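Local structure of ornithine carbamoyltransferase (Giardia intestinalis, 3GRF) at residues A40-K45 with T64-L69; D130-P135 with V174-M179; N157-I162 with L185-H190; S277-C282 with S301-E306. The protein probably catalyses transfer of the carbamoyl group between carbamoyl phosphate and ornithine, a reaction of the arginine degradation pathway of this parasite. All blocks are in the same frame, centred on the assembly; numbering follows the deposited sequence.

Overall arrangement
Along the chain, contact 1 closes before contact 2 opens, the segments of contacts 2 and 3 alternate, and contact 4 comes last. Contact 1 belongs to the carbamoyl-phosphate-binding range, contacts 3 and 4 to the Asp/Orn-binding range, and contact 2 joins a loop of the first to helix 173-185 of the second. Contacts 2, 3 and 4 have centres 17 to 18 Å apart; the centre of contact 1 is 26 to 33 Å from theirs. Contacts 3 and 4 reach the same five-stranded parallel sheet. Contact 2 touches both, Leu178 and Met179 packing on Cys189 and Val174 on Cys282. Contacts 1 and 4 both adjoin the second subunit.

Contact 1 of 4, residues A40-K45 with T64-L69; sequences ARAANK and TAMTRL
The side chain of Met66 bends at each step, with CG anti to the carbonyl carbon (chi1 -66°) and further turns about the next two bonds, and this curl carries CE to Ala42 and Lys45 of the loop. Met66 CE lies 4.0 Å from Ala42 CB. The carbonyl oxygen Lys45 O is 3.7 Å from Met66 CE. Leu69 meets the same alanine from helix 56-69: Leu69 CB is 3.7 Å from Ala42 CB, a closer approach than that of the methionine methyl. Leu69 CD1 extends the apolar patch along the loop to Arg41 CB, 4.1 Å away.

The single hydrogen bond across the contact runs from Ala42 N to Leu69 O, at 2.8 Å and with an N-H...O angle of 158°. The donor stands above the carbonyl plane, 43° out of it. Arg41 N is also near Leu69 O, at 3.1 Å, but its angle is too poor for a bond.

Two overlapping beta turns fold the loop before strand 46-51, type I from Ala40 to Ala43 and type II from Ala42 to Lys45, sharing Ala42 and Ala43. The guanidinium of Arg41 leads away to a salt bridge with Asp319, while Ala65 and Arg68 pack on helix 303-322.

The chemistry is therefore divided: one directional bond to the carbonyl of Leu69 fixes the loop at Ala42, while Ala42 CB, Met66 CE and Leu69 CB pack beside it without directional constraint, joining the loop to helix 56-69 in the carbamoyl-phosphate-binding part.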
loop_
_atom_site.group_PDB
_atom_site.type_symbol
_atom_site.label_atom_id
_atom_site.label_comp_id
_atom_site.label_asym_id
_atom_site.label_seq_id
_atom_site.Cartn_x
_atom_site.Cartn_y
_atom_site.Cartn_z
ATOM N N ALA A 40 -9.968 13.960 -11.381
ATOM C CA ALA A 40 -9.010 14.832 -10.704
ATOM C C ALA A 40 -9.619 15.430 -9.433
ATOM O O ALA A 40 -9.065 16.356 -8.833
ATOM C CB ALA A 40 -8.537 15.910 -11.642
ATOM N N ARG A 41 -10.755 14.877 -9.014
ATOM C CA ARG A 41 -11.472 15.345 -7.814
ATOM C C ARG A 41 -10.661 15.233 -6.512
ATOM O O ARG A 41 -10.707 16.146 -5.674
ATOM C CB ARG A 41 -12.824 14.628 -7.687
ATOM C CG ARG A 41 -13.907 15.037 -8.728
ATOM C CD ARG A 41 -14.332 16.529 -8.619
ATOM N NE ARG A 41 -15.096 16.755 -7.391
ATOM C CZ ARG A 41 -15.696 17.888 -7.024
ATOM N NH1 ARG A 41 -15.643 18.982 -7.763
ATOM N NH2 ARG A 41 -16.377 17.904 -5.892
ATOM N N ALA A 42 -9.875 14.161 -6.364
ATOM C CA ALA A 42 -8.965 14.005 -5.204
ATOM C C ALA A 42 -7.493 14.044 -5.580
ATOM O O ALA A 42 -6.669 13.471 -4.881
ATOM C CB ALA A 42 -9.265 12.644 -4.448
ATOM N N ALA A 43 -7.143 14.701 -6.677
ATOM C CA ALA A 43 -5.761 14.766 -7.088
ATOM C C ALA A 43 -4.935 15.239 -5.898
ATOM O O ALA A 43 -5.322 16.198 -5.237
ATOM C CB ALA A 43 -5.606 15.753 -8.267
ATOM N N ASN A 44 -3.801 14.558 -5.632
ATOM C CA ASN A 44 -2.854 14.884 -4.540
ATOM C C ASN A 44 -3.364 14.776 -3.117
ATOM O O ASN A 44 -2.708 15.239 -2.142
ATOM C CB ASN A 44 -2.196 16.238 -4.739
ATOM C CG ASN A 44 -1.486 16.332 -6.059
ATOM O OD1 ASN A 44 -0.402 15.785 -6.233
ATOM N ND2 ASN A 44 -2.130 16.959 -7.023
ATOM N N LYS A 45 -4.553 14.209 -2.985
ATOM C CA LYS A 45 -5.198 14.176 -1.673
ATOM C C LYS A 45 -5.139 12.754 -1.238
ATOM O O LYS A 45 -5.132 11.870 -2.103
ATOM C CB LYS A 45 -6.643 14.682 -1.744
ATOM C CG LYS A 45 -6.706 16.224 -1.873
ATOM C CD LYS A 45 -8.102 16.688 -2.256
ATOM C CE LYS A 45 -8.142 18.207 -2.462
ATOM N NZ LYS A 45 -8.365 18.907 -1.167
ATOM N N THR A 64 -9.332 1.697 -4.715
ATOM C CA THR A 64 -9.700 1.937 -6.106
ATOM C C THR A 64 -10.442 3.260 -6.275
ATOM O O THR A 64 -10.213 3.980 -7.279
ATOM C CB THR A 64 -10.549 0.754 -6.655
ATOM O OG1 THR A 64 -9.818 -0.430 -6.465
ATOM C CG2 THR A 64 -10.784 0.891 -8.203
ATOM N N ALA A 65 -11.324 3.586 -5.312
ATOM C CA ALA A 65 -12.118 4.822 -5.382
ATOM C C ALA A 65 -11.179 5.983 -5.451
ATOM O O ALA A 65 -11.352 6.857 -6.302
ATOM C CB ALA A 65 -13.088 4.961 -4.201
ATOM N N MET A 66 -10.127 5.965 -4.625
ATOM C CA MET A 66 -9.212 7.114 -4.583
ATOM C C MET A 66 -8.428 7.242 -5.839
ATOM O O MET A 66 -8.248 8.344 -6.328
ATOM C CB MET A 66 -8.271 7.085 -3.371
ATOM C CG MET A 66 -8.960 7.246 -2.003
ATOM S SD MET A 66 -9.727 8.867 -1.718
ATOM C CE MET A 66 -8.272 9.877 -1.784
ATOM N N THR A 67 -7.954 6.125 -6.383
ATOM C CA THR A 67 -7.247 6.147 -7.690
ATOM C C THR A 67 -8.131 6.734 -8.774
ATOM O O THR A 67 -7.673 7.499 -9.639
ATOM C CB THR A 67 -6.806 4.733 -8.082
ATOM O OG1 THR A 67 -5.981 4.215 -7.027
ATOM C CG2 THR A 67 -6.008 4.728 -9.401
ATOM N N ARG A 68 -9.409 6.396 -8.741
ATOM C CA ARG A 68 -10.336 6.871 -9.798
ATOM C C ARG A 68 -10.630 8.355 -9.755
ATOM O O ARG A 68 -11.067 8.942 -10.745
ATOM C CB ARG A 68 -11.617 6.059 -9.782
ATOM C CG ARG A 68 -11.388 4.677 -10.393
ATOM C CD ARG A 68 -12.586 3.783 -10.206
ATOM N NE ARG A 68 -13.676 4.052 -11.152
ATOM C CZ ARG A 68 -13.913 3.366 -12.270
ATOM N NH1 ARG A 68 -13.111 2.381 -12.628
ATOM N NH2 ARG A 68 -14.954 3.688 -13.052
ATOM N N LEU A 69 -10.415 8.925 -8.565
ATOM C CA LEU A 69 -10.635 10.322 -8.228
ATOM C C LEU A 69 -9.307 11.023 -8.345
ATOM O O LEU A 69 -9.270 12.233 -8.356
ATOM C CB LEU A 69 -11.145 10.417 -6.793
ATOM C CG LEU A 69 -12.597 10.641 -6.376
ATOM C CD1 LEU A 69 -13.611 10.616 -7.475
ATOM C CD2 LEU A 69 -12.956 9.657 -5.276
#

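Contact 2 of 4, residues D130-P135 with V174-M179; sequences DDFGHP and VTYDLM
An Asx turn at Asp130 and a helix N-cap at His134 shape the loop of Asp130-Pro135 that meets helix 173-185, joining the carbamoyl-phosphate-binding part of the chain to the ornithine-binding part. Asp177 makes the polar link. Its OD2 accepts from His134 N at 2.6 Å, with an N-H...O angle of 163°, and the donor comes from above the carboxylate plane, 40° out of it. Pro135 N lies 3.1 Å from the same OD2 but has no hydrogen to offer. The other oxygen, OD1, accepts from Ile13 N and forms a salt bridge with Arg180, so both ends of this buried carboxylate have partners.

Within the loop, Asp130 OD1 accepts from Phe132 N and Gly133 N. The first donor arrives from above the carboxylate plane, the second roughly in line with the C-O bond, and together they curl the backbone round one oxygen.

Phe132 and Tyr176 cross at about a right angle. Phe132 CG is anti to its backbone N (chi1 -159°), and beyond it CD1 comes 4.1 Å from Tyr176 CD1. Arg180 also makes a cation-pi contact with the Phe132 ring and bonds to Phe132 O. Phe132 O lies in the plane of the Tyr176 ring, at its edge, 3.9 Å from Tyr176 CD1.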
loop_
_atom_site.group_PDB
_atom_site.type_symbol
_atom_site.label_atom_id
_atom_site.label_comp_id
_atom_site.label_asym_id
_atom_site.label_seq_id
_atom_site.Cartn_x
_atom_site.Cartn_y
_atom_site.Cartn_z
ATOM N N ASP A 130 -18.561 -1.151 11.868
ATOM C CA ASP A 130 -18.382 -1.457 13.289
ATOM C C ASP A 130 -19.645 -2.132 13.758
ATOM O O ASP A 130 -20.484 -2.459 12.927
ATOM C CB ASP A 130 -18.022 -0.198 14.108
ATOM C CG ASP A 130 -19.156 0.841 14.193
ATOM O OD1 ASP A 130 -20.221 0.718 13.544
ATOM O OD2 ASP A 130 -18.955 1.807 14.949
ATOM N N ASP A 131 -19.805 -2.312 15.070
ATOM C CA ASP A 131 -20.986 -2.998 15.625
ATOM C C ASP A 131 -22.276 -2.177 15.648
ATOM O O ASP A 131 -23.280 -2.625 16.198
ATOM C CB ASP A 131 -20.692 -3.610 16.998
ATOM C CG ASP A 131 -20.265 -2.588 18.042
ATOM O OD1 ASP A 131 -19.997 -3.055 19.174
ATOM O OD2 ASP A 131 -20.196 -1.362 17.745
ATOM N N PHE A 132 -22.257 -0.993 15.034
ATOM C CA PHE A 132 -23.419 -0.084 15.079
ATOM C C PHE A 132 -23.890 0.420 13.694
ATOM O O PHE A 132 -25.063 0.765 13.532
ATOM C CB PHE A 132 -23.128 1.094 16.017
ATOM C CG PHE A 132 -24.357 1.796 16.542
ATOM C CD1 PHE A 132 -25.352 1.091 17.197
ATOM C CD2 PHE A 132 -24.486 3.190 16.419
ATOM C CE1 PHE A 132 -26.484 1.743 17.688
ATOM C CE2 PHE A 132 -25.605 3.860 16.914
ATOM C CZ PHE A 132 -26.603 3.123 17.562
ATOM N N GLY A 133 -22.994 0.449 12.706
ATOM C CA GLY A 133 -23.374 0.778 11.318
ATOM C C GLY A 133 -22.452 0.321 10.193
ATOM O O GLY A 133 -21.460 -0.343 10.434
ATOM N N HIS A 134 -22.779 0.708 8.957
ATOM C CA HIS A 134 -21.973 0.413 7.772
ATOM C C HIS A 134 -22.427 1.281 6.608
ATOM O O HIS A 134 -22.963 0.765 5.627
ATOM C CB HIS A 134 -22.065 -1.082 7.383
ATOM C CG HIS A 134 -20.967 -1.530 6.463
ATOM N ND1 HIS A 134 -20.899 -2.804 5.923
ATOM C CD2 HIS A 134 -19.911 -0.851 5.959
ATOM C CE1 HIS A 134 -19.842 -2.887 5.138
ATOM N NE2 HIS A 134 -19.221 -1.720 5.153
ATOM N N PRO A 135 -22.202 2.602 6.723
ATOM C CA PRO A 135 -22.779 3.616 5.850
ATOM C C PRO A 135 -22.249 3.575 4.435
ATOM O O PRO A 135 -22.954 4.011 3.516
ATOM C CB PRO A 135 -22.430 4.944 6.543
ATOM C CG PRO A 135 -21.247 4.628 7.472
ATOM C CD PRO A 135 -21.350 3.169 7.792
ATOM N N VAL A 174 -25.622 -3.983 10.274
ATOM C CA VAL A 174 -26.066 -3.851 8.878
ATOM C C VAL A 174 -27.577 -3.594 8.837
ATOM O O VAL A 174 -28.029 -2.715 8.121
ATOM C CB VAL A 174 -25.554 -5.053 7.970
ATOM C CG1 VAL A 174 -26.474 -5.320 6.765
ATOM C CG2 VAL A 174 -24.100 -4.788 7.466
ATOM N N THR A 175 -28.363 -4.348 9.617
ATOM C CA THR A 175 -29.810 -4.162 9.757
ATOM C C THR A 175 -30.126 -2.775 10.323
ATOM O O THR A 175 -30.967 -2.090 9.762
ATOM C CB THR A 175 -30.430 -5.228 10.669
ATOM O OG1 THR A 175 -29.865 -6.501 10.329
ATOM C CG2 THR A 175 -31.945 -5.283 10.524
ATOM N N TYR A 176 -29.428 -2.371 11.394
ATOM C CA TYR A 176 -29.513 -1.002 11.938
ATOM C C TYR A 176 -29.370 0.043 10.869
ATOM O O TYR A 176 -30.187 0.948 10.758
ATOM C CB TYR A 176 -28.446 -0.756 13.001
ATOM C CG TYR A 176 -28.600 -1.660 14.223
ATOM C CD1 TYR A 176 -27.639 -1.668 15.217
ATOM C CD2 TYR A 176 -29.706 -2.529 14.347
ATOM C CE1 TYR A 176 -27.754 -2.520 16.341
ATOM C CE2 TYR A 176 -29.849 -3.393 15.492
ATOM C CZ TYR A 176 -28.873 -3.368 16.465
ATOM O OH TYR A 176 -29.003 -4.205 17.572
ATOM N N ASP A 177 -28.316 -0.058 10.087
ATOM C CA ASP A 177 -28.074 1.008 9.103
ATOM C C ASP A 177 -29.050 0.949 7.913
ATOM O O ASP A 177 -29.351 1.988 7.320
ATOM C CB ASP A 177 -26.583 0.994 8.671
ATOM C CG ASP A 177 -25.872 2.329 8.877
ATOM O OD1 ASP A 177 -26.425 3.286 9.453
ATOM O OD2 ASP A 177 -24.723 2.424 8.437
ATOM N N LEU A 178 -29.583 -0.255 7.550
ATOM C CA LEU A 178 -30.619 -0.400 6.469
ATOM C C LEU A 178 -31.915 0.262 6.962
ATOM O O LEU A 178 -32.552 0.999 6.205
ATOM C CB LEU A 178 -30.873 -1.889 6.147
ATOM C CG LEU A 178 -30.463 -2.503 4.790
ATOM C CD1 LEU A 178 -29.749 -1.484 3.897
ATOM C CD2 LEU A 178 -29.567 -3.726 5.005
ATOM N N MET A 179 -32.296 -0.016 8.208
ATOM C CA MET A 179 -33.476 0.614 8.795
ATOM C C MET A 179 -33.354 2.130 8.736
ATOM O O MET A 179 -34.314 2.816 8.344
ATOM C CB MET A 179 -33.645 0.172 10.244
ATOM C CG MET A 179 -33.994 -1.335 10.419
ATOM S SD MET A 179 -33.681 -1.883 12.128
ATOM C CE MET A 179 -34.859 -0.906 13.045
#

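Contact 3 of 4, residues N157-I162 with L185-H190; sequences NGFKGI and LGMECH
Lys160 O is met by two waters on the side of strand 188-192. Water 1 donates to Lys160 O at 2.8 Å, donates also to Ile162 O, and accepts from Glu188 N at 3.0 Å. Water 2 lies between two carbonyls, 2.7 Å from Lys160 O and equally near Gly186 O. No direct hydrogen bond crosses the contact.

Gly186, with positive phi (82°), is the C-prime residue of a Schellman motif closing helix 173-185: Met187 N bonds to Cys182 O and Gly186 N to Ala183 O. The Cys182-Cys189 disulfide also ties that helix to the strand. The chain enters its strand here, one step of the alternating helices and parallel strands of this Rossmann-like domain.

Leu185 CD1 sits over the centre of the Phe159 ring, 4.0 Å from the centroid and 4° off the normal, a CH-pi contact. The Met187 sulfur makes an oblique Met-aromatic contact with the same ring, SD lying 5.0 Å from its centroid. The bend about the CG-SD bond (chi3 75°) brings Met187 CE to 3.7 Å from Ile162 O. Phe155 meets the Phe159 ring edge-to-face, while Leu21 of helix 18-33 packs against Leu185.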
loop_
_atom_site.group_PDB
_atom_site.type_symbol
_atom_site.label_atom_id
_atom_site.label_comp_id
_atom_site.label_asym_id
_atom_site.label_seq_id
_atom_site.Cartn_x
_atom_site.Cartn_y
_atom_site.Cartn_z
ATOM N N ASN A 157 -42.200 6.095 -8.774
ATOM C CA ASN A 157 -42.451 6.431 -7.366
ATOM C C ASN A 157 -41.195 6.463 -6.483
ATOM O O ASN A 157 -41.289 6.404 -5.258
ATOM C CB ASN A 157 -43.586 5.585 -6.758
ATOM C CG ASN A 157 -44.210 6.235 -5.509
ATOM O OD1 ASN A 157 -44.130 7.446 -5.327
ATOM N ND2 ASN A 157 -44.780 5.416 -4.623
ATOM N N GLY A 158 -40.012 6.528 -7.139
ATOM C CA GLY A 158 -38.765 6.671 -6.430
ATOM C C GLY A 158 -38.578 5.542 -5.432
ATOM O O GLY A 158 -39.092 4.460 -5.656
ATOM N N PHE A 159 -37.855 5.821 -4.347
ATOM C CA PHE A 159 -37.704 4.888 -3.215
ATOM C C PHE A 159 -39.023 4.699 -2.463
ATOM O O PHE A 159 -39.271 3.656 -1.847
ATOM C CB PHE A 159 -36.616 5.372 -2.246
ATOM C CG PHE A 159 -35.216 5.314 -2.802
ATOM C CD1 PHE A 159 -34.542 6.485 -3.149
ATOM C CD2 PHE A 159 -34.546 4.089 -2.958
ATOM C CE1 PHE A 159 -33.244 6.434 -3.669
ATOM C CE2 PHE A 159 -33.259 4.043 -3.480
ATOM C CZ PHE A 159 -32.614 5.213 -3.838
ATOM N N LYS A 160 -39.893 5.698 -2.547
ATOM C CA LYS A 160 -41.145 5.684 -1.807
ATOM C C LYS A 160 -41.971 4.417 -2.000
ATOM O O LYS A 160 -42.568 3.943 -1.039
ATOM C CB LYS A 160 -41.982 6.906 -2.157
ATOM C CG LYS A 160 -41.217 8.205 -2.067
ATOM C CD LYS A 160 -41.135 8.634 -0.647
ATOM C CE LYS A 160 -39.921 9.512 -0.397
ATOM N NZ LYS A 160 -39.853 10.744 -1.248
ATOM N N GLY A 161 -41.998 3.888 -3.231
ATOM C CA GLY A 161 -42.819 2.727 -3.611
ATOM C C GLY A 161 -42.145 1.376 -3.444
ATOM O O GLY A 161 -42.792 0.332 -3.552
ATOM N N ILE A 162 -40.834 1.388 -3.181
ATOM C CA ILE A 162 -40.067 0.148 -3.078
ATOM C C ILE A 162 -40.219 -0.360 -1.663
ATOM O O ILE A 162 -39.704 0.267 -0.734
ATOM C CB ILE A 162 -38.544 0.315 -3.388
ATOM C CG1 ILE A 162 -38.327 0.977 -4.733
ATOM C CG2 ILE A 162 -37.875 -1.066 -3.495
ATOM C CD1 ILE A 162 -39.171 0.350 -5.827
ATOM N N LEU A 185 -35.072 7.595 3.522
ATOM C CA LEU A 185 -35.578 7.607 2.149
ATOM C C LEU A 185 -37.103 7.428 2.039
ATOM O O LEU A 185 -37.664 7.611 0.965
ATOM C CB LEU A 185 -34.802 6.590 1.260
ATOM C CG LEU A 185 -33.324 6.970 1.011
ATOM C CD1 LEU A 185 -32.613 5.772 0.421
ATOM C CD2 LEU A 185 -33.147 8.181 -0.005
ATOM N N GLY A 186 -37.760 7.104 3.153
ATOM C CA GLY A 186 -39.216 7.061 3.199
ATOM C C GLY A 186 -39.751 5.755 2.663
ATOM O O GLY A 186 -40.829 5.704 2.052
ATOM N N MET A 187 -39.010 4.681 2.932
ATOM C CA MET A 187 -39.401 3.350 2.513
ATOM C C MET A 187 -40.108 2.611 3.622
ATOM O O MET A 187 -39.838 2.797 4.824
ATOM C CB MET A 187 -38.157 2.552 2.054
ATOM C CG MET A 187 -37.519 3.112 0.806
ATOM S SD MET A 187 -35.815 2.683 0.470
ATOM C CE MET A 187 -36.096 0.986 -0.089
ATOM N N GLU A 188 -41.016 1.748 3.198
ATOM C CA GLU A 188 -41.564 0.730 4.069
ATOM C C GLU A 188 -40.464 -0.324 4.299
ATOM O O GLU A 188 -39.967 -0.959 3.369
ATOM C CB GLU A 188 -42.820 0.140 3.437
ATOM C CG GLU A 188 -43.376 -1.007 4.192
ATOM C CD GLU A 188 -44.766 -0.748 4.690
ATOM O OE1 GLU A 188 -45.030 0.416 5.098
ATOM O OE2 GLU A 188 -45.584 -1.706 4.694
ATOM N N CYS A 189 -40.015 -0.438 5.533
ATOM C CA CYS A 189 -38.935 -1.386 5.823
ATOM C C CYS A 189 -39.568 -2.463 6.721
ATOM O O CYS A 189 -40.159 -2.133 7.733
ATOM C CB CYS A 189 -37.780 -0.649 6.513
ATOM S SG CYS A 189 -36.035 -0.831 5.875
ATOM N N HIS A 190 -39.457 -3.740 6.366
ATOM C CA HIS A 190 -39.953 -4.838 7.249
ATOM C C HIS A 190 -38.729 -5.569 7.798
ATOM O O HIS A 190 -37.877 -6.010 7.029
ATOM C CB HIS A 190 -40.760 -5.882 6.465
ATOM C CG HIS A 190 -42.045 -5.390 5.886
ATOM N ND1 HIS A 190 -42.435 -4.063 5.909
ATOM C CD2 HIS A 190 -43.043 -6.068 5.270
ATOM C CE1 HIS A 190 -43.610 -3.950 5.313
ATOM N NE2 HIS A 190 -43.998 -5.151 4.913
HETATM O O HOH W 1 -41.426 1.739 0.274
HETATM O O HOH W 2 -43.331 4.803 1.452
#

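Contact 4 of 4, residues S277-C282 with S301-E306; sequences SIFMNC and SVCYDE
Phe279 O accepts from Val302 N at 2.9 Å in an almost straight bond, with an N-H...O angle of 176° and the donor nearly along the C=O axis. The same oxygen receives a CA-H...O contact from Ser301 CA, and Phe279 and Ser301 form a single beta bridge. Two residues further along the chain, Asn281 N donates to Glu306 OE1 over a longer 3.3 Å, on the syn side and 19° out of the carboxylate plane. Glu306 CG is anti to its backbone N (chi1 162°) and the chain is extended beyond it, spanning from helix to strand. Water 3 donates to both Asn281 O and Cys303 O. Asn281 and Cys282 begin a sequence, N-C-L-P, that resembles the H-C-L-P signature of ornithine carbamoyltransferases.

At the helix start, Ser301 OG accepts from Cys303 N in an ST turn and has a weak hydrogen bond with Ile296 O, while Val302 takes the N-cap position. Glu306 N bonds to Val302 O. Glu306 OE2 lies close to Asp141 OD2, a pairing of like charges that could raise the proton affinity of either acid.

Apolar groups pack alongside these bonds. Val302 CG2 touches Met280 CG at 3.7 Å and also Ile278 CD1, while Cys303 SG approaches the Phe279 ring obliquely, 3.7 Å from Phe279 CE2.

Asp305 forms a salt bridge with Arg99 of the second subunit. Strand 278-281 lies at the margin of the five-stranded parallel sheet beside strand 237-240; helix 135-151 packs on Met280 and Val302, and helix 293-296 touches Phe279 and Cys303.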
loop_
_atom_site.group_PDB
_atom_site.type_symbol
_atom_site.label_atom_id
_atom_site.label_comp_id
_atom_site.label_asym_id
_atom_site.label_seq_id
_atom_site.Cartn_x
_atom_site.Cartn_y
_atom_site.Cartn_z
ATOM N N SER A 277 -39.374 -8.119 -7.714
ATOM C CA SER A 277 -38.450 -8.131 -6.577
ATOM C C SER A 277 -37.020 -8.412 -6.972
ATOM O O SER A 277 -36.728 -8.973 -8.046
ATOM C CB SER A 277 -38.906 -9.101 -5.476
ATOM O OG SER A 277 -38.980 -10.425 -5.964
ATOM N N ILE A 278 -36.103 -7.974 -6.120
ATOM C CA ILE A 278 -34.719 -8.328 -6.303
ATOM C C ILE A 278 -34.241 -8.874 -4.965
ATOM O O ILE A 278 -34.862 -8.613 -3.951
ATOM C CB ILE A 278 -33.844 -7.153 -6.833
ATOM C CG1 ILE A 278 -33.706 -6.039 -5.802
ATOM C CG2 ILE A 278 -34.377 -6.597 -8.198
ATOM C CD1 ILE A 278 -32.789 -4.885 -6.269
ATOM N N PHE A 279 -33.156 -9.625 -4.986
ATOM C CA PHE A 279 -32.548 -10.198 -3.778
ATOM C C PHE A 279 -31.114 -9.574 -3.599
ATOM O O PHE A 279 -30.348 -9.456 -4.571
ATOM C CB PHE A 279 -32.472 -11.731 -3.893
ATOM C CG PHE A 279 -31.612 -12.327 -2.871
ATOM C CD1 PHE A 279 -32.125 -12.534 -1.575
ATOM C CD2 PHE A 279 -30.275 -12.596 -3.143
ATOM C CE1 PHE A 279 -31.282 -13.027 -0.555
ATOM C CE2 PHE A 279 -29.413 -13.105 -2.129
ATOM C CZ PHE A 279 -29.915 -13.303 -0.847
ATOM N N MET A 280 -30.792 -9.145 -2.367
ATOM C CA MET A 280 -29.539 -8.497 -2.013
ATOM C C MET A 280 -28.902 -9.187 -0.801
ATOM O O MET A 280 -29.629 -9.730 0.025
ATOM C CB MET A 280 -29.839 -7.053 -1.641
ATOM C CG MET A 280 -30.384 -6.286 -2.809
ATOM S SD MET A 280 -30.610 -4.510 -2.517
ATOM C CE MET A 280 -28.953 -3.843 -2.691
ATOM N N ASN A 281 -27.571 -9.148 -0.703
ATOM C CA ASN A 281 -26.790 -9.648 0.470
ATOM C C ASN A 281 -25.443 -8.919 0.353
ATOM O O ASN A 281 -24.745 -8.998 -0.702
ATOM C CB ASN A 281 -26.632 -11.206 0.369
ATOM C CG ASN A 281 -25.800 -11.852 1.514
ATOM O OD1 ASN A 281 -25.988 -13.020 1.823
ATOM N ND2 ASN A 281 -24.894 -11.109 2.118
ATOM N N CYS A 282 -25.067 -8.176 1.394
ATOM C CA CYS A 282 -23.863 -7.351 1.326
ATOM C C CYS A 282 -22.578 -8.179 1.214
ATOM O O CYS A 282 -21.525 -7.637 0.867
ATOM C CB CYS A 282 -23.825 -6.397 2.518
ATOM S SG CYS A 282 -23.981 -7.194 4.146
ATOM N N SER A 301 -31.218 -12.269 -7.869
ATOM C CA SER A 301 -29.996 -11.876 -7.184
ATOM C C SER A 301 -29.260 -10.773 -7.865
ATOM O O SER A 301 -28.863 -10.895 -9.029
ATOM C CB SER A 301 -29.033 -13.034 -7.018
ATOM O OG SER A 301 -27.884 -12.559 -6.322
ATOM N N VAL A 302 -29.078 -9.683 -7.134
ATOM C CA VAL A 302 -28.177 -8.621 -7.604
ATOM C C VAL A 302 -26.846 -8.541 -6.828
ATOM O O VAL A 302 -26.138 -7.538 -6.908
ATOM C CB VAL A 302 -28.894 -7.237 -7.691
ATOM C CG1 VAL A 302 -30.061 -7.310 -8.660
ATOM C CG2 VAL A 302 -29.428 -6.808 -6.341
ATOM N N CYS A 303 -26.472 -9.602 -6.111
ATOM C CA CYS A 303 -25.351 -9.504 -5.170
ATOM C C CYS A 303 -24.012 -9.017 -5.713
ATOM O O CYS A 303 -23.312 -8.237 -5.043
ATOM C CB CYS A 303 -25.150 -10.809 -4.392
ATOM S SG CYS A 303 -26.585 -11.168 -3.397
ATOM N N TYR A 304 -23.613 -9.503 -6.881
ATOM C CA TYR A 304 -22.278 -9.177 -7.372
ATOM C C TYR A 304 -22.219 -7.733 -7.916
ATOM O O TYR A 304 -21.203 -7.075 -7.783
ATOM C CB TYR A 304 -21.873 -10.096 -8.518
ATOM C CG TYR A 304 -21.546 -11.541 -8.235
ATOM C CD1 TYR A 304 -21.777 -12.494 -9.215
ATOM C CD2 TYR A 304 -21.009 -11.958 -7.029
ATOM C CE1 TYR A 304 -21.470 -13.812 -9.033
ATOM C CE2 TYR A 304 -20.706 -13.305 -6.819
ATOM C CZ TYR A 304 -20.947 -14.224 -7.833
ATOM O OH TYR A 304 -20.652 -15.551 -7.691
ATOM N N ASP A 305 -23.264 -7.301 -8.616
ATOM C CA ASP A 305 -23.340 -5.916 -9.101
ATOM C C ASP A 305 -23.441 -4.962 -7.925
ATOM O O ASP A 305 -22.895 -3.855 -7.944
ATOM C CB ASP A 305 -24.568 -5.725 -9.989
ATOM C CG ASP A 305 -24.338 -6.188 -11.440
ATOM O OD1 ASP A 305 -25.334 -6.232 -12.183
ATOM O OD2 ASP A 305 -23.187 -6.510 -11.834
ATOM N N GLU A 306 -24.146 -5.417 -6.889
ATOM C CA GLU A 306 -24.233 -4.681 -5.637
ATOM C C GLU A 306 -22.836 -4.540 -5.004
ATOM O O GLU A 306 -22.526 -3.494 -4.494
ATOM C CB GLU A 306 -25.238 -5.374 -4.678
ATOM C CG GLU A 306 -25.129 -4.979 -3.200
ATOM C CD GLU A 306 -26.045 -5.776 -2.293
ATOM O OE1 GLU A 306 -26.633 -6.752 -2.751
ATOM O OE2 GLU A 306 -26.135 -5.465 -1.085
HETATM O O HOH W 3 -23.277 -7.740 -2.236
#